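Local structure of clavulanic acid biosynthesis oligopeptide binding protein 2 (Streptomyces clavuligerus, 2WOL) at residues Ser39-Pro48 / Trp55-Asn64; His220-Arg230 / Ala244-Gly254. The protein is an oligopeptide-binding protein of the clavulanic acid biosynthetic pathway, probably a solute-binding component that captures peptides for membrane transport. All coordinates share one frame; numbering follows the deposited sequence.

Interaction 1 of 2, residues Ser39-Pro48 / Trp55-Asn64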
loop_
_atom_site.group_PDB
_atom_site.type_symbol
_atom_site.label_atom_id
_atom_site.label_comp_id
_atom_site.label_asym_id
_atom_site.label_seq_id
_atom_site.Cartn_x
_atom_site.Cartn_y
_atom_site.Cartn_z
ATOM N N SER A 39 15.392 -6.832 8.431
ATOM C CA SER A 39 14.103 -7.314 7.947
ATOM C C SER A 39 13.988 -8.787 8.310
ATOM O O SER A 39 15.001 -9.497 8.390
ATOM C CB SER A 39 14.003 -7.140 6.425
ATOM O OG SER A 39 12.807 -7.705 5.910
ATOM N N SER A 40 12.756 -9.242 8.527
ATOM C CA SER A 40 12.506 -10.657 8.777
ATOM C C SER A 40 12.381 -11.437 7.474
ATOM O O SER A 40 12.426 -12.666 7.481
ATOM C CB SER A 40 11.254 -10.848 9.640
ATOM O OG SER A 40 10.064 -10.682 8.889
ATOM N N ALA A 41 12.220 -10.714 6.367
ATOM C CA ALA A 41 12.002 -11.314 5.055
ATOM C C ALA A 41 12.943 -10.721 4.017
ATOM O O ALA A 41 13.350 -9.565 4.121
ATOM C CB ALA A 41 10.562 -11.122 4.628
ATOM N N ASP A 42 13.288 -11.525 3.016
ATOM C CA ASP A 42 14.063 -11.057 1.873
ATOM C C ASP A 42 13.168 -10.190 0.987
ATOM O O ASP A 42 11.938 -10.266 1.063
ATOM C CB ASP A 42 14.577 -12.270 1.081
ATOM C CG ASP A 42 15.823 -11.967 0.249
ATOM O OD1 ASP A 42 16.216 -10.793 0.109
ATOM O OD2 ASP A 42 16.411 -12.936 -0.278
ATOM N N VAL A 43 13.787 -9.360 0.156
ATOM C CA VAL A 43 13.053 -8.649 -0.885
ATOM C C VAL A 43 12.339 -9.658 -1.787
ATOM O O VAL A 43 12.821 -10.781 -1.976
ATOM C CB VAL A 43 13.987 -7.750 -1.741
ATOM C CG1 VAL A 43 14.680 -6.716 -0.865
ATOM C CG2 VAL A 43 15.019 -8.583 -2.514
ATOM N N ASP A 44 11.188 -9.269 -2.326
ATOM C CA ASP A 44 10.527 -10.107 -3.326
ATOM C C ASP A 44 11.247 -10.035 -4.677
ATOM O O ASP A 44 11.303 -11.025 -5.411
ATOM C CB ASP A 44 9.021 -9.792 -3.448
ATOM C CG ASP A 44 8.724 -8.313 -3.714
ATOM O OD1 ASP A 44 9.621 -7.460 -3.567
ATOM O OD2 ASP A 44 7.560 -8.012 -4.060
ATOM N N SER A 45 11.816 -8.872 -4.983
ATOM C CA SER A 45 12.589 -8.669 -6.207
ATOM C C SER A 45 13.456 -7.419 -6.105
ATOM O O SER A 45 13.099 -6.463 -5.406
ATOM C CB SER A 45 11.650 -8.545 -7.413
ATOM O OG SER A 45 12.387 -8.410 -8.617
ATOM N N LEU A 46 14.596 -7.447 -6.795
ATOM C CA LEU A 46 15.412 -6.248 -7.005
ATOM C C LEU A 46 15.198 -5.632 -8.398
ATOM O O LEU A 46 15.830 -4.636 -8.754
ATOM C CB LEU A 46 16.898 -6.532 -6.747
ATOM C CG LEU A 46 17.284 -6.865 -5.299
ATOM C CD1 LEU A 46 18.741 -7.283 -5.225
ATOM C CD2 LEU A 46 17.013 -5.702 -4.348
ATOM N N ASP A 47 14.311 -6.233 -9.185
ATOM C CA ASP A 47 13.821 -5.600 -10.401
ATOM C C ASP A 47 12.772 -4.583 -9.953
ATOM O O ASP A 47 11.784 -4.954 -9.318
ATOM C CB ASP A 47 13.218 -6.659 -11.340
ATOM C CG ASP A 47 12.820 -6.099 -12.699
ATOM O OD1 ASP A 47 12.390 -4.932 -12.773
ATOM O OD2 ASP A 47 12.915 -6.852 -13.699
ATOM N N PRO A 48 12.980 -3.289 -10.265
ATOM C CA PRO A 48 12.036 -2.273 -9.769
ATOM C C PRO A 48 10.590 -2.484 -10.243
ATOM O O PRO A 48 9.652 -1.990 -9.613
ATOM C CB PRO A 48 12.602 -0.961 -10.333
ATOM C CG PRO A 48 13.470 -1.373 -11.472
ATOM C CD PRO A 48 14.055 -2.692 -11.077
ATOM N N TRP A 55 7.640 -2.086 1.681
ATOM C CA TRP A 55 8.968 -1.766 2.196
ATOM C C TRP A 55 10.063 -1.814 1.128
ATOM O O TRP A 55 11.108 -1.181 1.278
ATOM C CB TRP A 55 9.320 -2.615 3.423
ATOM C CG TRP A 55 9.468 -4.094 3.193
ATOM C CD1 TRP A 55 8.492 -5.046 3.310
ATOM C CD2 TRP A 55 10.677 -4.795 2.869
ATOM N NE1 TRP A 55 9.014 -6.293 3.055
ATOM C CE2 TRP A 55 10.354 -6.170 2.788
ATOM C CE3 TRP A 55 12.001 -4.395 2.636
ATOM C CZ2 TRP A 55 11.310 -7.147 2.485
ATOM C CZ3 TRP A 55 12.954 -5.372 2.332
ATOM C CH2 TRP A 55 12.600 -6.729 2.260
ATOM N N VAL A 56 9.826 -2.566 0.057
ATOM C CA VAL A 56 10.756 -2.560 -1.069
ATOM C C VAL A 56 10.510 -1.319 -1.940
ATOM O O VAL A 56 11.460 -0.737 -2.465
ATOM C CB VAL A 56 10.711 -3.869 -1.887
ATOM C CG1 VAL A 56 11.707 -3.812 -3.046
ATOM C CG2 VAL A 56 11.027 -5.064 -0.990
ATOM N N TRP A 57 9.252 -0.892 -2.073
ATOM C CA TRP A 57 8.972 0.400 -2.713
ATOM C C TRP A 57 9.707 1.511 -1.962
ATOM O O TRP A 57 10.279 2.418 -2.566
ATOM C CB TRP A 57 7.475 0.707 -2.748
ATOM C CG TRP A 57 6.654 -0.279 -3.520
ATOM C CD1 TRP A 57 7.099 -1.171 -4.454
ATOM C CD2 TRP A 57 5.232 -0.473 -3.424
ATOM N NE1 TRP A 57 6.048 -1.905 -4.949
ATOM C CE2 TRP A 57 4.890 -1.499 -4.335
ATOM C CE3 TRP A 57 4.215 0.119 -2.656
ATOM C CZ2 TRP A 57 3.574 -1.950 -4.501
ATOM C CZ3 TRP A 57 2.896 -0.328 -2.826
ATOM C CH2 TRP A 57 2.594 -1.357 -3.740
ATOM N N LEU A 58 9.688 1.416 -0.636
ATOM C CA LEU A 58 10.383 2.357 0.229
ATOM C C LEU A 58 11.898 2.311 -0.006
ATOM O O LEU A 58 12.547 3.352 -0.125
ATOM C CB LEU A 58 10.042 2.024 1.684
ATOM C CG LEU A 58 10.505 2.937 2.812
ATOM C CD1 LEU A 58 9.716 4.247 2.790
ATOM C CD2 LEU A 58 10.313 2.201 4.124
ATOM N N LEU A 59 12.447 1.100 -0.083
ATOM C CA LEU A 59 13.867 0.904 -0.374
ATOM C C LEU A 59 14.245 1.416 -1.767
ATOM O O LEU A 59 15.360 1.896 -1.979
ATOM C CB LEU A 59 14.227 -0.576 -0.240
ATOM C CG LEU A 59 15.681 -0.994 -0.447
ATOM C CD1 LEU A 59 16.574 -0.461 0.665
ATOM C CD2 LEU A 59 15.754 -2.502 -0.525
ATOM N N GLN A 60 13.317 1.301 -2.713
ATOM C CA GLN A 60 13.552 1.779 -4.074
ATOM C C GLN A 60 13.804 3.285 -4.159
ATOM O O GLN A 60 14.392 3.764 -5.130
ATOM C CB GLN A 60 12.412 1.353 -5.008
ATOM C CG GLN A 60 12.564 -0.082 -5.516
ATOM C CD GLN A 60 13.726 -0.259 -6.483
ATOM O OE1 GLN A 60 14.292 0.714 -6.988
ATOM N NE2 GLN A 60 14.077 -1.508 -6.749
ATOM N N ARG A 61 13.380 4.029 -3.141
ATOM C CA ARG A 61 13.662 5.464 -3.098
ATOM C C ARG A 61 15.172 5.742 -2.993
ATOM O O ARG A 61 15.630 6.824 -3.344
ATOM C CB ARG A 61 12.878 6.149 -1.972
ATOM C CG ARG A 61 11.407 6.348 -2.315
ATOM C CD ARG A 61 10.545 6.673 -1.099
ATOM N NE ARG A 61 10.842 7.961 -0.460
ATOM C CZ ARG A 61 10.477 9.155 -0.929
ATOM N NH1 ARG A 61 9.840 9.274 -2.091
ATOM N NH2 ARG A 61 10.775 10.247 -0.236
ATOM N N LEU A 62 15.936 4.758 -2.522
ATOM C CA LEU A 62 17.402 4.868 -2.479
ATOM C C LEU A 62 18.070 4.444 -3.782
ATOM O O LEU A 62 19.164 4.916 -4.110
ATOM C CB LEU A 62 17.978 4.009 -1.351
ATOM C CG LEU A 62 17.750 4.441 0.100
ATOM C CD1 LEU A 62 16.404 3.947 0.622
ATOM C CD2 LEU A 62 18.871 3.911 0.974
ATOM N N LEU A 63 17.415 3.537 -4.506
ATOM C CA LEU A 63 18.018 2.855 -5.655
ATOM C C LEU A 63 17.674 3.458 -7.009
ATOM O O LEU A 63 18.502 3.453 -7.921
ATOM C CB LEU A 63 17.619 1.376 -5.648
ATOM C CG LEU A 63 18.157 0.504 -4.514
ATOM C CD1 LEU A 63 17.441 -0.836 -4.517
ATOM C CD2 LEU A 63 19.661 0.320 -4.642
ATOM N N ASN A 64 16.451 3.949 -7.160
ATOM C CA ASN A 64 16.002 4.423 -8.461
ATOM C C ASN A 64 15.151 5.664 -8.372
ATOM O O ASN A 64 14.245 5.753 -7.542
ATOM C CB ASN A 64 15.247 3.322 -9.207
ATOM C CG ASN A 64 16.168 2.232 -9.717
ATOM O OD1 ASN A 64 16.987 2.462 -10.612
ATOM N ND2 ASN A 64 16.051 1.039 -9.141
HETATM O O HOH W 1 12.638 -4.051 -6.602
HETATM O O HOH W 2 16.473 -2.009 -8.432
#

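Interaction 2 of 2, residues His220-Arg230 / Ala244-Gly254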
loop_
_atom_site.group_PDB
_atom_site.type_symbol
_atom_site.label_atom_id
_atom_site.label_comp_id
_atom_site.label_asym_id
_atom_site.label_seq_id
_atom_site.Cartn_x
_atom_site.Cartn_y
_atom_site.Cartn_z
ATOM N N HIS A 220 23.816 -8.799 -3.008
ATOM C CA HIS A 220 22.608 -9.407 -2.476
ATOM C C HIS A 220 22.883 -10.891 -2.281
ATOM O O HIS A 220 23.219 -11.597 -3.237
ATOM C CB HIS A 220 21.423 -9.196 -3.422
ATOM C CG HIS A 220 20.171 -9.905 -3.002
ATOM N ND1 HIS A 220 19.644 -9.808 -1.731
ATOM C CD2 HIS A 220 19.332 -10.710 -3.695
ATOM C CE1 HIS A 220 18.539 -10.528 -1.658
ATOM N NE2 HIS A 220 18.328 -11.087 -2.836
ATOM N N GLU A 221 22.774 -11.348 -1.038
ATOM C CA GLU A 221 22.854 -12.768 -0.736
ATOM C C GLU A 221 21.476 -13.200 -0.254
ATOM O O GLU A 221 21.058 -12.804 0.833
ATOM C CB GLU A 221 23.926 -13.047 0.325
ATOM C CG GLU A 221 24.238 -14.532 0.528
ATOM C CD GLU A 221 24.741 -15.207 -0.741
ATOM O OE1 GLU A 221 25.692 -14.684 -1.364
ATOM O OE2 GLU A 221 24.187 -16.264 -1.115
ATOM N N PRO A 222 20.754 -13.992 -1.070
ATOM C CA PRO A 222 19.380 -14.376 -0.746
ATOM C C PRO A 222 19.209 -14.861 0.692
ATOM O O PRO A 222 20.035 -15.634 1.196
ATOM C CB PRO A 222 19.090 -15.499 -1.744
ATOM C CG PRO A 222 19.904 -15.133 -2.928
ATOM C CD PRO A 222 21.185 -14.567 -2.360
ATOM N N ASP A 223 18.158 -14.359 1.344
ATOM C CA ASP A 223 17.797 -14.715 2.719
ATOM C C ASP A 223 18.868 -14.364 3.755
ATOM O O ASP A 223 18.814 -14.839 4.890
ATOM C CB ASP A 223 17.422 -16.203 2.819
ATOM C CG ASP A 223 16.254 -16.577 1.923
ATOM O OD1 ASP A 223 15.223 -15.870 1.943
ATOM O OD2 ASP A 223 16.366 -17.586 1.194
ATOM N N THR A 224 19.826 -13.522 3.373
ATOM C CA THR A 224 20.977 -13.253 4.233
ATOM C C THR A 224 21.296 -11.764 4.379
ATOM O O THR A 224 21.291 -11.228 5.494
ATOM C CB THR A 224 22.220 -14.038 3.747
ATOM O OG1 THR A 224 21.909 -15.438 3.720
ATOM C CG2 THR A 224 23.416 -13.803 4.665
ATOM N N LEU A 225 21.579 -11.099 3.264
ATOM C CA LEU A 225 21.947 -9.688 3.311
ATOM C C LEU A 225 21.729 -8.958 1.992
ATOM O O LEU A 225 21.646 -9.573 0.922
ATOM C CB LEU A 225 23.403 -9.518 3.785
ATOM C CG LEU A 225 24.550 -10.128 2.968
ATOM C CD1 LEU A 225 24.943 -9.243 1.787
ATOM C CD2 LEU A 225 25.762 -10.371 3.867
ATOM N N LEU A 226 21.643 -7.636 2.092
ATOM C CA LEU A 226 21.632 -6.756 0.937
ATOM C C LEU A 226 22.434 -5.523 1.310
ATOM O O LEU A 226 22.092 -4.817 2.263
ATOM C CB LEU A 226 20.197 -6.374 0.551
ATOM C CG LEU A 226 20.020 -5.347 -0.572
ATOM C CD1 LEU A 226 20.515 -5.895 -1.913
ATOM C CD2 LEU A 226 18.564 -4.928 -0.667
ATOM N N HIS A 227 23.514 -5.288 0.574
ATOM C CA HIS A 227 24.379 -4.140 0.816
ATOM C C HIS A 227 24.274 -3.164 -0.340
ATOM O O HIS A 227 24.335 -3.563 -1.511
ATOM C CB HIS A 227 25.829 -4.591 1.017
ATOM C CG HIS A 227 26.073 -5.289 2.320
ATOM N ND1 HIS A 227 27.338 -5.593 2.774
ATOM C CD2 HIS A 227 25.217 -5.726 3.275
ATOM C CE1 HIS A 227 27.250 -6.202 3.943
ATOM N NE2 HIS A 227 25.973 -6.293 4.271
ATOM N N LEU A 228 24.101 -1.891 0.006
ATOM C CA LEU A 228 24.027 -0.808 -0.959
ATOM C C LEU A 228 25.206 0.131 -0.777
ATOM O O LEU A 228 25.567 0.484 0.348
ATOM C CB LEU A 228 22.723 -0.019 -0.798
ATOM C CG LEU A 228 21.378 -0.756 -0.771
ATOM C CD1 LEU A 228 20.254 0.272 -0.794
ATOM C CD2 LEU A 228 21.223 -1.746 -1.927
ATOM N N GLU A 229 25.804 0.522 -1.897
ATOM C CA GLU A 229 26.896 1.496 -1.906
ATOM C C GLU A 229 26.463 2.724 -2.697
ATOM O O GLU A 229 25.468 2.678 -3.417
ATOM C CB GLU A 229 28.163 0.878 -2.520
ATOM C CG GLU A 229 27.969 0.396 -3.957
ATOM C CD GLU A 229 29.206 -0.233 -4.564
ATOM O OE1 GLU A 229 30.136 -0.594 -3.812
ATOM O OE2 GLU A 229 29.235 -0.378 -5.805
ATOM N N ARG A 230 27.204 3.820 -2.568
ATOM C CA ARG A 230 26.894 5.029 -3.314
ATOM C C ARG A 230 26.981 4.809 -4.822
ATOM O O ARG A 230 27.864 4.099 -5.316
ATOM C CB ARG A 230 27.826 6.170 -2.916
ATOM C CG ARG A 230 27.593 6.716 -1.516
ATOM C CD ARG A 230 28.262 8.078 -1.375
ATOM N NE ARG A 230 28.169 8.624 -0.022
ATOM C CZ ARG A 230 27.116 9.285 0.451
ATOM N NH1 ARG A 230 26.048 9.488 -0.311
ATOM N NH2 ARG A 230 27.129 9.751 1.693
ATOM N N ALA A 244 20.795 11.530 0.626
ATOM C CA ALA A 244 21.867 10.529 0.524
ATOM C C ALA A 244 22.973 10.701 1.567
ATOM O O ALA A 244 24.147 10.882 1.233
ATOM C CB ALA A 244 22.448 10.512 -0.883
ATOM N N LEU A 245 22.589 10.627 2.836
ATOM C CA LEU A 245 23.537 10.860 3.926
ATOM C C LEU A 245 24.514 9.706 4.197
ATOM O O LEU A 245 25.720 9.932 4.240
ATOM C CB LEU A 245 22.810 11.299 5.204
ATOM C CG LEU A 245 21.991 12.587 5.090
ATOM C CD1 LEU A 245 21.205 12.834 6.356
ATOM C CD2 LEU A 245 22.864 13.806 4.752
ATOM N N PRO A 246 24.015 8.466 4.377
ATOM C CA PRO A 246 24.988 7.413 4.693
ATOM C C PRO A 246 25.897 7.069 3.516
ATOM O O PRO A 246 25.497 7.210 2.359
ATOM C CB PRO A 246 24.112 6.207 5.063
ATOM C CG PRO A 246 22.781 6.486 4.499
ATOM C CD PRO A 246 22.630 7.958 4.318
ATOM N N ASP A 247 27.113 6.627 3.817
ATOM C CA ASP A 247 28.021 6.155 2.778
ATOM C C ASP A 247 27.634 4.756 2.311
ATOM O O ASP A 247 27.963 4.355 1.199
ATOM C CB ASP A 247 29.465 6.142 3.285
ATOM C CG ASP A 247 30.061 7.532 3.393
ATOM O OD1 ASP A 247 31.079 7.673 4.101
ATOM O OD2 ASP A 247 29.523 8.477 2.778
ATOM N N ARG A 248 26.941 4.016 3.172
ATOM C CA ARG A 248 26.611 2.625 2.902
ATOM C C ARG A 248 25.325 2.266 3.635
ATOM O O ARG A 248 25.017 2.832 4.685
ATOM C CB ARG A 248 27.762 1.727 3.369
ATOM C CG ARG A 248 27.683 0.268 2.949
ATOM C CD ARG A 248 28.956 -0.462 3.357
ATOM N NE ARG A 248 28.922 -1.870 2.977
ATOM C CZ ARG A 248 29.308 -2.333 1.792
ATOM N NH1 ARG A 248 29.768 -1.498 0.865
ATOM N NH2 ARG A 248 29.245 -3.632 1.538
ATOM N N VAL A 249 24.571 1.334 3.061
ATOM C CA VAL A 249 23.367 0.811 3.692
ATOM C C VAL A 249 23.488 -0.709 3.714
ATOM O O VAL A 249 23.709 -1.334 2.674
ATOM C CB VAL A 249 22.085 1.258 2.940
ATOM C CG1 VAL A 249 20.834 0.686 3.603
ATOM C CG2 VAL A 249 22.001 2.781 2.873
ATOM N N GLU A 250 23.378 -1.293 4.900
ATOM C CA GLU A 250 23.490 -2.737 5.053
ATOM C C GLU A 250 22.215 -3.300 5.661
ATOM O O GLU A 250 21.865 -2.980 6.802
ATOM C CB GLU A 250 24.703 -3.098 5.911
ATOM C CG GLU A 250 26.030 -2.802 5.230
ATOM C CD GLU A 250 27.225 -3.121 6.105
ATOM O OE1 GLU A 250 27.033 -3.533 7.269
ATOM O OE2 GLU A 250 28.365 -2.949 5.625
ATOM N N LEU A 251 21.523 -4.126 4.881
ATOM C CA LEU A 251 20.324 -4.813 5.333
ATOM C C LEU A 251 20.648 -6.249 5.740
ATOM O O LEU A 251 21.175 -7.022 4.933
ATOM C CB LEU A 251 19.253 -4.812 4.234
ATOM C CG LEU A 251 17.986 -5.636 4.498
ATOM C CD1 LEU A 251 17.193 -5.074 5.674
ATOM C CD2 LEU A 251 17.114 -5.717 3.253
ATOM N N THR A 252 20.332 -6.590 6.989
ATOM C CA THR A 252 20.405 -7.965 7.483
ATOM C C THR A 252 19.020 -8.586 7.338
ATOM O O THR A 252 18.025 -8.002 7.769
ATOM C CB THR A 252 20.880 -8.001 8.953
ATOM O OG1 THR A 252 22.233 -7.535 9.014
ATOM C CG2 THR A 252 20.811 -9.408 9.534
ATOM N N ILE A 253 18.979 -9.771 6.728
ATOM C CA ILE A 253 17.736 -10.419 6.307
ATOM C C ILE A 253 17.517 -11.759 7.009
ATOM O O ILE A 253 18.468 -12.507 7.244
ATOM C CB ILE A 253 17.765 -10.684 4.779
ATOM C CG1 ILE A 253 17.917 -9.364 4.013
ATOM C CG2 ILE A 253 16.514 -11.452 4.320
ATOM C CD1 ILE A 253 18.233 -9.527 2.527
ATOM N N GLY A 254 16.261 -12.053 7.339
ATOM C CA GLY A 254 15.860 -13.414 7.712
ATOM C C GLY A 254 15.679 -13.726 9.183
ATOM O O GLY A 254 15.475 -14.884 9.548
HETATM O O HOH W 3 29.559 3.616 -0.766
#

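Interaction 1 of 2, residues Ser39-Pro48 / Trp55-Asn64
W55 reaches from the helix to the loop at S39, A41, D42 and V43. Its CG sits between the backbone N and the carbonyl carbon (chi1 66°), which turns the benzene half of the indole toward the loop. S39 OG lies over one face of that ring, toward the rim, 3.8 Å from W55 CZ2. This hydroxyl donates to A41 O at 2.6 Å, in the carbonyl plane, on a lone pair. V56 CG2, from the next residue, lies toward the rim of the opposite face. D42 O meets the ring at its edge, 3.5 Å from W55 CZ2. The V43 side chain stands at about a right angle to W55 and brings its CG1 to 3.8 Å from W55 CH2. V43 CG1 touches V56 CG2 at 4.0 Å.

V56 continues the row with both methyls. CG1 packs on S45 O and CG2 on D44 OD1. The D44 carboxylate is held by T51 OG1 and the backbone N of Y52.

P48 lies against the amide of Q60, with P48 CA 3.7 Å from Q60 NE2. The two segments share no direct hydrogen bond, so water supplies the polar link. Q60 NE2 donates to one water bound by S45 O and to another bound by L46 O. Q60 OE1 accepts from N64 ND2 at 2.8 Å, nearly straight (173°). These bonds hold the amide at both ends and fix its rotation. S45 OG accepts from D47 N, which makes an ST turn just before P48.

The loop leaves strand 34-39 and folds back along helix 54-63. L59 and L63 turn to strand 225-230, and L46 reaches L226. L62 touches V249 of strand 248-253 and Y215 of strand 215-221, so the helix packs across this sheet.

Interaction 2 of 2, residues His220-Arg230 / Ala244-Gly254
H220 meets I253 CD1 at its ring edge. I253 CG2 rests on D223, where the chain turns. T224 O accepts from I253 N, which comes from well above the carbonyl plane. E221 O accepts from both T224 N and L225 N, a classic beta bulge. L226 and L251 form a hydrogen-bonded pair, with L251 N 2.8 Å from L226 O. This is an antiparallel ladder inside a mixed sheet. L226, L228, V249 and L251 share one face, and helix 54-63 packs there.

On the other face, E250 CG sits over the H227 ring centre, a CH-pi contact at 3.6 Å. The ring and the E250 carboxylate stack, 8° from parallel. L225 CD1, from the same strand, lies toward the rim of the opposite ring face. R248 NH2 donates to H227 ND1 at 3.0 Å, tilted from the ring plane, its guanidinium nearly at right angles to the ring. R248 NE forms a salt bridge with E250 OE2. L228 pairs with V249 through two nearly straight bonds. E229 turns its carboxylate to R216. The R230 chain, extended from CG to NE, carries the guanidinium to A244 and D247. NE and NH2 make a side-on salt bridge, both to D247 OD2 on its anti side, NH2 at 2.9 Å. NH1 and NH2 both donate to A244 O.

In the fold
Interaction 1 and interaction 2 lie on the same side of the chain's centre, their own centres about 10 Å apart. They are joined through the sheet and through the loop. Strand 34-39 runs parallel to strand 248-253, and S39 N probably donates to T252 O at 3.0 Å. Three residues on, D42 OD2 probably accepts from D223 N at 2.8 Å, which would tie the loop of interaction 1 to the turn of interaction 2. D42 OD1 packs against H220 CE1, 2.9 Å away. Interaction 1 is the deeper, about 14 Å from the chain's centre against 23 Å for interaction 2. The helix of interaction 1 packs on the strand pair of interaction 2.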